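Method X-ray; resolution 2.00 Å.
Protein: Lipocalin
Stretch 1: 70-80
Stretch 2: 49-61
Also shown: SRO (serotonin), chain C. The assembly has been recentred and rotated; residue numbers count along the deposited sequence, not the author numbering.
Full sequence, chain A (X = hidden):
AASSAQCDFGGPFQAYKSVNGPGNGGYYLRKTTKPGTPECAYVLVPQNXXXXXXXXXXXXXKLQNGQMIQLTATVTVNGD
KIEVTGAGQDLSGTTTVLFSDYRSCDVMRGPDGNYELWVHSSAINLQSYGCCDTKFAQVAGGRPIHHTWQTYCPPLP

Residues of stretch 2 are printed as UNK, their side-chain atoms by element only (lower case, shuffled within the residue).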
# COMPACT_ATOMS: atom_id res chain seq x y z
N GLN A 70 -15.88 -0.32 -4.06
CA GLN A 70 -15.20 -1.52 -3.59
C GLN A 70 -15.17 -2.60 -4.66
O GLN A 70 -16.20 -2.93 -5.24
CB GLN A 70 -15.89 -2.08 -2.35
CG GLN A 70 -16.10 -1.07 -1.25
CD GLN A 70 -16.84 -1.67 -0.08
OE1 GLN A 70 -16.87 -2.99 -0.02
NE2 GLN A 70 -17.40 -0.95 0.76
N LEU A 71 -13.99 -3.13 -4.92
CA LEU A 71 -13.81 -4.24 -5.84
C LEU A 71 -13.00 -5.29 -5.08
O LEU A 71 -12.52 -5.01 -3.98
CB LEU A 71 -13.04 -3.77 -7.08
CG LEU A 71 -13.69 -2.61 -7.84
CD1 LEU A 71 -12.84 -2.16 -9.01
CD2 LEU A 71 -15.07 -3.02 -8.31
N THR A 72 -13.01 -6.53 -5.55
CA THR A 72 -12.28 -7.58 -4.85
C THR A 72 -11.32 -8.27 -5.78
O THR A 72 -11.53 -8.35 -6.99
CB THR A 72 -13.20 -8.64 -4.18
OG1 THR A 72 -13.82 -9.45 -5.19
CG2 THR A 72 -14.27 -8.00 -3.31
N ALA A 73 -10.20 -8.72 -5.20
CA ALA A 73 -9.22 -9.49 -5.91
C ALA A 73 -8.56 -10.45 -4.92
O ALA A 73 -8.96 -10.53 -3.75
CB ALA A 73 -8.18 -8.58 -6.54
N THR A 74 -7.63 -11.25 -5.42
CA THR A 74 -6.92 -12.20 -4.58
C THR A 74 -5.50 -11.69 -4.35
O THR A 74 -4.91 -11.07 -5.23
CB THR A 74 -6.86 -13.56 -5.27
OG1 THR A 74 -8.20 -14.02 -5.49
CG2 THR A 74 -6.08 -14.61 -4.40
N VAL A 75 -4.99 -11.92 -3.14
CA VAL A 75 -3.62 -11.60 -2.80
C VAL A 75 -2.98 -12.83 -2.13
O VAL A 75 -3.61 -13.47 -1.28
CB VAL A 75 -3.57 -10.39 -1.83
CG1 VAL A 75 -4.17 -10.78 -0.48
CG2 VAL A 75 -2.13 -9.86 -1.69
N THR A 76 -1.80 -13.20 -2.59
CA THR A 76 -1.03 -14.31 -2.03
C THR A 76 0.31 -13.77 -1.57
O THR A 76 0.94 -12.97 -2.27
CB THR A 76 -0.76 -15.40 -3.09
OG1 THR A 76 -1.97 -15.67 -3.81
CG2 THR A 76 -0.27 -16.70 -2.42
N VAL A 77 0.71 -14.15 -0.36
CA VAL A 77 1.91 -13.61 0.28
C VAL A 77 3.01 -14.65 0.49
O VAL A 77 2.77 -15.70 1.07
CB VAL A 77 1.56 -12.93 1.62
CG1 VAL A 77 0.80 -11.61 1.37
CG2 VAL A 77 0.72 -13.84 2.47
N ASN A 78 4.21 -14.34 -0.00
CA ASN A 78 5.40 -15.17 0.20
C ASN A 78 6.65 -14.29 0.38
O ASN A 78 6.96 -13.48 -0.48
CB ASN A 78 5.59 -16.12 -0.99
CG ASN A 78 4.42 -17.09 -1.18
OD1 ASN A 78 4.43 -18.19 -0.43
ND2 ASN A 78 3.56 -16.88 -2.04
N GLY A 79 7.42 -14.52 1.44
CA GLY A 79 8.63 -13.71 1.67
C GLY A 79 8.22 -12.25 1.61
O GLY A 79 7.15 -11.91 2.10
N ASP A 80 8.94 -11.45 0.84
CA ASP A 80 8.58 -10.04 0.67
C ASP A 80 7.67 -9.75 -0.52
O ASP A 80 7.49 -8.59 -0.89
CB ASP A 80 9.83 -9.15 0.63
CG ASP A 80 10.73 -9.47 -0.56
OD1 ASP A 80 10.44 -10.44 -1.29
OD2 ASP A 80 11.76 -8.77 -0.74
N UNK A 49 -6.98 -12.93 9.18
CA UNK A 49 -5.53 -12.88 9.31
C UNK A 49 -4.80 -13.79 8.32
O UNK A 49 -5.23 -14.91 8.06
c UNK A 49 -5.07 -13.14 10.75
o UNK A 49 -5.59 -12.11 11.60
c UNK A 49 -3.56 -13.15 10.85
N UNK A 50 -3.85 -13.20 7.60
CA UNK A 50 -2.98 -13.94 6.70
C UNK A 50 -1.78 -14.46 7.47
O UNK A 50 -1.28 -13.79 8.38
c UNK A 50 -2.52 -11.96 3.32
c UNK A 50 -2.46 -13.02 5.59
c UNK A 50 -3.23 -14.36 3.65
c UNK A 50 -3.21 -12.98 4.26
N UNK A 51 -1.35 -15.67 7.13
CA UNK A 51 -0.09 -16.21 7.60
C UNK A 51 0.71 -16.50 6.34
O UNK A 51 0.19 -16.33 5.25
o UNK A 51 -1.09 -18.43 7.66
c UNK A 51 -0.31 -17.50 8.40
N UNK A 52 1.96 -16.91 6.49
CA UNK A 52 2.88 -17.07 5.36
C UNK A 52 2.37 -18.03 4.29
O UNK A 52 1.96 -19.16 4.59
c UNK A 52 5.75 -16.51 4.13
o UNK A 52 5.38 -15.43 4.65
c UNK A 52 4.25 -17.54 5.87
o UNK A 52 6.47 -16.57 3.12
c UNK A 52 5.27 -17.79 4.77
N UNK A 53 2.52 -17.64 3.03
CA UNK A 53 2.17 -18.50 1.89
C UNK A 53 0.70 -18.59 1.50
O UNK A 53 0.34 -19.27 0.54
N UNK A 54 -0.17 -17.92 2.25
CA UNK A 54 -1.61 -18.04 2.03
C UNK A 54 -2.14 -17.08 0.98
O UNK A 54 -1.48 -16.09 0.64
c UNK A 54 -2.99 -18.82 5.59
c UNK A 54 -2.16 -18.98 4.33
n UNK A 54 -3.36 -19.80 6.23
c UNK A 54 -2.38 -17.87 3.34
o UNK A 54 -3.28 -17.58 5.95
N UNK A 55 -3.28 -17.45 0.39
CA UNK A 55 -4.02 -16.60 -0.54
C UNK A 55 -5.32 -16.22 0.13
O UNK A 55 -5.85 -16.97 0.94
c UNK A 55 -4.32 -17.34 -1.83
o UNK A 55 -3.14 -17.58 -2.57
N UNK A 56 -5.84 -15.05 -0.21
CA UNK A 56 -7.08 -14.58 0.40
C UNK A 56 -7.68 -13.48 -0.45
O UNK A 56 -7.02 -12.98 -1.36
c UNK A 56 -6.83 -14.04 1.83
o UNK A 56 -8.05 -14.06 2.58
c UNK A 56 -6.30 -12.61 1.77
N UNK A 57 -8.97 -13.21 -0.25
CA UNK A 57 -9.63 -12.11 -0.94
C UNK A 57 -9.34 -10.82 -0.20
O UNK A 57 -9.18 -10.83 1.02
c UNK A 57 -11.15 -12.31 -0.95
o UNK A 57 -11.53 -13.49 -1.63
N UNK A 58 -9.33 -9.70 -0.92
CA UNK A 58 -9.24 -8.41 -0.28
C UNK A 58 -9.98 -7.39 -1.12
O UNK A 58 -10.23 -7.62 -2.30
c UNK A 58 -7.78 -7.97 -0.08
c UNK A 58 -6.65 -8.54 -2.24
c UNK A 58 -6.28 -5.88 -2.84
c UNK A 58 -5.85 -6.86 -3.73
c UNK A 58 -6.08 -8.19 -3.43
c UNK A 58 -6.87 -6.24 -1.66
c UNK A 58 -7.09 -7.58 -1.35
N UNK A 59 -10.47 -6.35 -0.46
CA UNK A 59 -11.19 -5.28 -1.13
C UNK A 59 -10.23 -4.15 -1.47
O UNK A 59 -9.29 -3.87 -0.72
c UNK A 59 -13.13 -3.65 -0.97
o UNK A 59 -13.19 -5.82 0.14
c UNK A 59 -12.32 -4.74 -0.24
N UNK A 60 -10.43 -3.54 -2.64
CA UNK A 60 -9.66 -2.40 -3.07
C UNK A 60 -10.57 -1.46 -3.84
O UNK A 60 -11.71 -1.81 -4.18
c UNK A 60 -8.88 -3.29 -5.32
c UNK A 60 -9.26 -4.60 -5.56
c UNK A 60 -9.58 -4.14 -7.88
o UNK A 60 -9.90 -4.60 -9.14
c UNK A 60 -9.63 -5.02 -6.82
c UNK A 60 -9.16 -2.83 -7.69
c UNK A 60 -8.48 -2.83 -3.94
c UNK A 60 -8.81 -2.41 -6.41
N UNK A 61 -10.15 -0.22 -3.97
CA UNK A 61 -11.01 0.76 -4.59
C UNK A 61 -10.37 2.09 -4.83
O UNK A 61 -9.15 2.23 -4.84
OH SRO C . -3.69 -6.47 -0.13
CZ3 SRO C . -2.75 -5.65 -0.69
CH2 SRO C . -2.46 -5.83 -2.04
CZ2 SRO C . -1.60 -4.95 -2.70
CE2 SRO C . -1.01 -3.96 -1.93
NE1 SRO C . -0.10 -2.98 -2.19
CD1 SRO C . 0.12 -2.26 -1.06
CG SRO C . -0.65 -2.81 -0.03
CD2 SRO C . -1.34 -3.89 -0.59
CE3 SRO C . -2.17 -4.70 -0.00
CB SRO C . -0.68 -2.34 1.40
CA SRO C . -0.07 -3.41 2.33
NZ SRO C . -0.27 -2.99 3.72
O HOH W 1 5.14 -13.04 3.52

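Position 49 carries one carbon bearing one oxygen and one carbon, a beta-branched hydroxyl. It lies out of reach of stretch 1; the atoms give Thr49.

Position 50 has four carbons, forked at the second, with no heteroatom. One tip lies 3.8 Å from CG2 of Val77, and the fork after an unbranched CB identifies Leu50; that tip is CD1.

Position 51 has one carbon then one oxygen, and its CA-to-CB bond points away from stretch 1: Ser51.

Position 52 has three carbons, the third carrying two oxygens. One oxygen accepts a hydrogen bond from N of Gly79 at 2.8 Å, with an N-H...acceptor angle of 170°. A carboxylate on a two-carbon arm is Glu52, and the accepting atom is OE2. Water 1 donates to its OE1 and to O of Gly79, bridging the same two residues.

Position 53 has no side-chain atoms, and its phi of 80° favours glycine. An ideal CB would sit 3.6 Å from OD1 of Asn78. In Gly53, N gives a weak bond to O of Val77 (2.8 Å, 126°).

Position 54 has three carbons, the third bearing one oxygen and one nitrogen, an amide: Gln54. It closes a type II turn begun at Ser51, where N of Ser51 donates to OE1 of Gln54 at 3.0 Å. O of Gln54 accepts from N of Val77 at 3.1 Å.

Position 55 shows one carbon and one oxygen. The oxygen is 2.6 Å from OG1 of Thr76, a hydrogen bond between hydroxyls, and the residue is Ser55.

Position 56 has a carbon bearing one oxygen and one carbon; the latter packs 3.6 Å from CG1 of Val75. One carbon bearing an oxygen and a methyl makes this Thr56, whose chi1 is -158° (t).

Position 57, one carbon then one oxygen, makes its closest approach through its backbone: its CA is 3.3 Å from O of Ala73. It is Ser57.

Position 58 has one carbon and a six-carbon ring, one carbon of which lies 3.6 Å from CB of Val75. A ring without oxygen is Phe58, and that carbon is CD1; OH of serotonin sits over one ring face, 3.5 Å from CD2.

Position 59 is again a carbon bearing one oxygen and one carbon, the methyl 3.5 Å from CB of Gln70: Thr59.

Position 60 has one carbon and a six-carbon ring bearing one oxygen. CB of Leu71 lies over the ring face, 3.8 Å from its centroid and 24° off the normal, a CH-pi contact; the ring oxygen makes it Tyr60.

Position 61 has no side-chain atoms: Gly61.

The two stretches bury 950 Å² between them, both sides summed; the main part of the contact is an antiparallel ladder. Paired N-H...O bonds join Leu71 with Tyr60, Ala73 with Phe58 and Val75 with Thr56; for the last pair, N of Val75 to O of Thr56 is 2.9 Å at 167°. These pairs place their side chains on one face, where Leu71, Ala73 and Val75 meet the aromatic rings. The intervening threonines and serines occupy the other face. Beyond the ladder, Leu50 packs on Val77 and Glu52 reaches Gly79, fastening the turn.

Stretch 2, residues 49-61: TLSEGQSTSFTYG
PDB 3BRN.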